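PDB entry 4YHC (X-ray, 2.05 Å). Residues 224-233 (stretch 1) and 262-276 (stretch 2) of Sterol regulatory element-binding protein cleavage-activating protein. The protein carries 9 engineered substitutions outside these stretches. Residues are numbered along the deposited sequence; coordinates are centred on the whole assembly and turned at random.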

# COMPACT_ATOMS: atom_id res chain seq x y z
N LYS A 224 -7.11 -16.01 12.52
CA LYS A 224 -6.42 -14.72 12.15
C LYS A 224 -6.29 -14.67 10.63
O LYS A 224 -5.87 -15.62 9.99
CB LYS A 224 -5.07 -14.64 12.84
CG LYS A 224 -5.18 -14.12 14.26
CD LYS A 224 -6.13 -14.88 15.21
CE LYS A 224 -5.43 -15.93 16.09
NZ LYS A 224 -4.19 -15.34 16.73
N LYS A 225 -6.67 -13.56 10.05
CA LYS A 225 -6.80 -13.48 8.59
C LYS A 225 -5.79 -12.51 7.94
O LYS A 225 -5.45 -12.66 6.75
CB LYS A 225 -8.22 -13.04 8.24
CG LYS A 225 -9.33 -14.01 8.66
CD LYS A 225 -9.16 -15.32 7.92
CE LYS A 225 -10.36 -16.28 7.97
NZ LYS A 225 -11.57 -15.70 7.38
N ASP A 226 -5.33 -11.51 8.70
CA ASP A 226 -4.45 -10.51 8.09
C ASP A 226 -3.88 -9.59 9.17
O ASP A 226 -4.38 -9.50 10.30
CB ASP A 226 -5.20 -9.65 7.04
CG ASP A 226 -4.32 -9.28 5.83
OD1 ASP A 226 -3.05 -9.41 5.93
OD2 ASP A 226 -4.89 -8.82 4.79
N ILE A 227 -2.83 -8.92 8.79
CA ILE A 227 -2.24 -7.84 9.59
C ILE A 227 -1.94 -6.67 8.69
O ILE A 227 -1.60 -6.85 7.50
CB ILE A 227 -0.96 -8.28 10.33
CG1 ILE A 227 0.13 -8.83 9.41
CG2 ILE A 227 -1.28 -9.31 11.36
CD1 ILE A 227 1.40 -9.18 10.18
N TYR A 228 -2.05 -5.44 9.23
CA TYR A 228 -1.79 -4.26 8.40
C TYR A 228 -1.28 -3.20 9.36
O TYR A 228 -1.77 -3.10 10.49
CB TYR A 228 -3.05 -3.78 7.66
CG TYR A 228 -2.77 -2.70 6.63
CD1 TYR A 228 -2.76 -1.35 7.02
CD2 TYR A 228 -2.47 -2.99 5.31
CE1 TYR A 228 -2.47 -0.34 6.13
CE2 TYR A 228 -2.21 -1.93 4.38
CZ TYR A 228 -2.19 -0.65 4.85
OH TYR A 228 -1.95 0.43 4.07
N GLY A 229 -0.30 -2.43 8.96
CA GLY A 229 0.34 -1.44 9.89
C GLY A 229 0.14 0.01 9.47
O GLY A 229 0.01 0.29 8.29
N ILE A 230 0.02 0.91 10.42
CA ILE A 230 0.16 2.39 10.13
C ILE A 230 1.42 2.75 10.90
O ILE A 230 1.41 2.91 12.13
CB ILE A 230 -0.99 3.22 10.63
CG1 ILE A 230 -2.31 2.59 10.23
CG2 ILE A 230 -0.86 4.71 10.30
CD1 ILE A 230 -2.94 3.15 9.05
N ALA A 231 2.50 2.85 10.16
CA ALA A 231 3.80 2.87 10.74
C ALA A 231 4.00 4.14 11.59
O ALA A 231 4.48 4.07 12.74
CB ALA A 231 4.87 2.74 9.64
N MET A 232 3.56 5.26 11.10
CA MET A 232 3.84 6.51 11.87
C MET A 232 3.07 6.62 13.20
O MET A 232 3.44 7.45 14.03
CB MET A 232 3.52 7.78 11.04
CG MET A 232 2.17 7.78 10.36
SD MET A 232 1.84 9.31 9.39
CE MET A 232 3.51 9.81 8.94
N ALA A 233 1.98 5.85 13.35
CA ALA A 233 1.17 5.81 14.56
C ALA A 233 1.66 4.70 15.48
O ALA A 233 1.20 4.59 16.60
CB ALA A 233 -0.33 5.61 14.17
N PRO A 262 -16.63 -11.74 8.56
CA PRO A 262 -15.51 -12.55 8.30
C PRO A 262 -14.75 -12.01 7.11
O PRO A 262 -15.34 -11.64 6.13
CB PRO A 262 -16.13 -13.90 7.95
CG PRO A 262 -17.47 -13.89 8.62
CD PRO A 262 -17.92 -12.51 8.55
N ILE A 263 -13.43 -12.03 7.22
CA ILE A 263 -12.53 -11.35 6.25
C ILE A 263 -11.75 -12.43 5.55
O ILE A 263 -11.26 -13.37 6.15
CB ILE A 263 -11.63 -10.36 7.00
CG1 ILE A 263 -12.45 -9.15 7.38
CG2 ILE A 263 -10.36 -9.93 6.20
CD1 ILE A 263 -11.78 -8.30 8.43
N LYS A 264 -11.65 -12.32 4.25
CA LYS A 264 -10.83 -13.23 3.49
C LYS A 264 -9.37 -13.04 3.70
O LYS A 264 -8.89 -11.93 3.75
CB LYS A 264 -11.17 -13.06 2.02
CG LYS A 264 -10.58 -14.13 1.17
CD LYS A 264 -11.29 -14.12 -0.18
CE LYS A 264 -10.55 -14.98 -1.19
NZ LYS A 264 -10.20 -16.27 -0.50
N VAL A 265 -8.64 -14.13 3.91
CA VAL A 265 -7.26 -14.05 4.20
C VAL A 265 -6.48 -13.15 3.19
O VAL A 265 -6.73 -13.11 2.01
CB VAL A 265 -6.61 -15.46 4.36
CG1 VAL A 265 -6.65 -16.17 3.00
CG2 VAL A 265 -5.17 -15.25 4.80
N ASN A 266 -5.61 -12.33 3.73
CA ASN A 266 -4.80 -11.42 2.94
C ASN A 266 -5.49 -10.41 2.09
O ASN A 266 -4.99 -10.03 1.04
CB ASN A 266 -3.88 -12.23 2.05
CG ASN A 266 -2.50 -12.23 2.58
OD1 ASN A 266 -1.90 -11.14 2.82
ND2 ASN A 266 -1.95 -13.40 2.77
N THR A 267 -6.67 -9.98 2.47
CA THR A 267 -7.33 -8.99 1.63
C THR A 267 -7.62 -7.66 2.30
O THR A 267 -8.33 -6.87 1.70
CB THR A 267 -8.66 -9.54 1.10
OG1 THR A 267 -9.56 -9.76 2.23
CG2 THR A 267 -8.39 -10.90 0.35
N PHE A 268 -7.10 -7.45 3.50
CA PHE A 268 -7.41 -6.36 4.35
C PHE A 268 -6.41 -5.18 4.23
O PHE A 268 -5.21 -5.38 4.30
CB PHE A 268 -7.43 -6.87 5.80
CG PHE A 268 -7.82 -5.83 6.84
CD1 PHE A 268 -9.14 -5.55 7.11
CD2 PHE A 268 -6.87 -5.21 7.62
CE1 PHE A 268 -9.51 -4.64 8.09
CE2 PHE A 268 -7.21 -4.26 8.57
CZ PHE A 268 -8.53 -3.97 8.81
N SER A 269 -6.89 -3.96 4.12
CA SER A 269 -6.01 -2.80 4.24
C SER A 269 -6.73 -1.68 4.98
O SER A 269 -7.98 -1.75 5.22
CB SER A 269 -5.47 -2.37 2.88
OG SER A 269 -6.53 -2.00 2.09
N VAL A 270 -5.94 -0.66 5.37
CA VAL A 270 -6.47 0.45 6.15
C VAL A 270 -5.99 1.74 5.59
O VAL A 270 -4.85 1.85 5.23
CB VAL A 270 -6.02 0.38 7.62
CG1 VAL A 270 -6.60 1.54 8.48
CG2 VAL A 270 -6.35 -0.97 8.18
N GLY A 271 -6.82 2.74 5.54
CA GLY A 271 -6.26 4.12 5.34
C GLY A 271 -6.84 5.03 6.41
O GLY A 271 -7.97 4.79 6.88
N VAL A 272 -6.08 6.04 6.83
CA VAL A 272 -6.56 7.07 7.75
C VAL A 272 -6.31 8.49 7.16
O VAL A 272 -5.37 8.73 6.36
CB VAL A 272 -5.94 6.93 9.15
CG1 VAL A 272 -6.26 5.57 9.80
CG2 VAL A 272 -4.43 7.08 9.07
N SER A 273 -7.19 9.43 7.52
CA SER A 273 -7.18 10.74 6.94
C SER A 273 -6.70 11.84 7.86
O SER A 273 -6.85 11.77 9.07
CB SER A 273 -8.54 11.08 6.34
OG SER A 273 -9.47 11.43 7.36
N ASN A 274 -6.03 12.84 7.26
CA ASN A 274 -5.65 14.05 8.00
C ASN A 274 -4.84 13.75 9.24
O ASN A 274 -5.17 14.28 10.27
CB ASN A 274 -6.89 14.86 8.35
CG ASN A 274 -7.53 15.46 7.12
OD1 ASN A 274 -6.84 15.68 6.10
ND2 ASN A 274 -8.82 15.66 7.16
N SER A 275 -3.84 12.88 9.11
CA SER A 275 -3.05 12.42 10.22
C SER A 275 -2.31 13.70 10.80
O SER A 275 -1.85 14.54 10.04
CB SER A 275 -2.05 11.42 9.73
OG SER A 275 -2.72 10.19 9.55
N ARG A 276 -2.36 13.93 12.10
CA ARG A 276 -1.50 14.97 12.71
C ARG A 276 -1.18 14.50 14.11
O ARG A 276 -1.89 13.61 14.67
CB ARG A 276 -2.16 16.35 12.67
CG ARG A 276 -3.43 16.51 13.52
CD ARG A 276 -4.66 16.01 12.84
NE ARG A 276 -5.89 16.58 13.38
CZ ARG A 276 -7.10 16.25 12.94
NH1 ARG A 276 -7.23 15.35 11.96
NH2 ARG A 276 -8.18 16.84 13.47
O HOH W 1 -10.01 -16.62 4.45
O HOH W 2 -3.45 -7.28 3.11

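Strands 226-230 and 269-273 run in nearly the same direction, their axes 23° apart and no closer than 7.0 Å. No backbone hydrogen bond joins the strands themselves; side chains, chiefly Y228 and I230 against V270 and V272, make the contact along them. Polar contacts gather at the end where K225 and D226 meet the loop before the second strand.

There the type II turn from K264 to T267 presents the amide of N266, which donates to K225 O (N to O 3.0 Å) almost linearly, at 170°. V265 CA also approaches K225 O, at 3.4 Å, a CA-H...O contact. The long, flexible side chain of K225 carries its ammonium back to the loop, where NZ donates to I263 O at 2.7 Å. D226, a carboxylate, suits a site rich in backbone donors: OD2 accepts from F268 N at 2.9 Å, and OD1 accepts from I227 N, also at 2.9 Å. Water 2 donates to both D226 OD2 (2.7 Å) and F268 O (2.9 Å), bridging two acceptors that could not bond each other.

Farther along, contacts become largely apolar. The flat Y228 ring receives S269 CA over one face, 4.0 Å from its centroid, a CH-pi contact, while Y228 CD1 lies 3.7 Å from V270 CB. Y228 CB meets the F268 ring at its edge. Branched I230 reaches two valines through CD1: V270 CG1 at 4.0 Å and V272 CG1 at 4.2 Å.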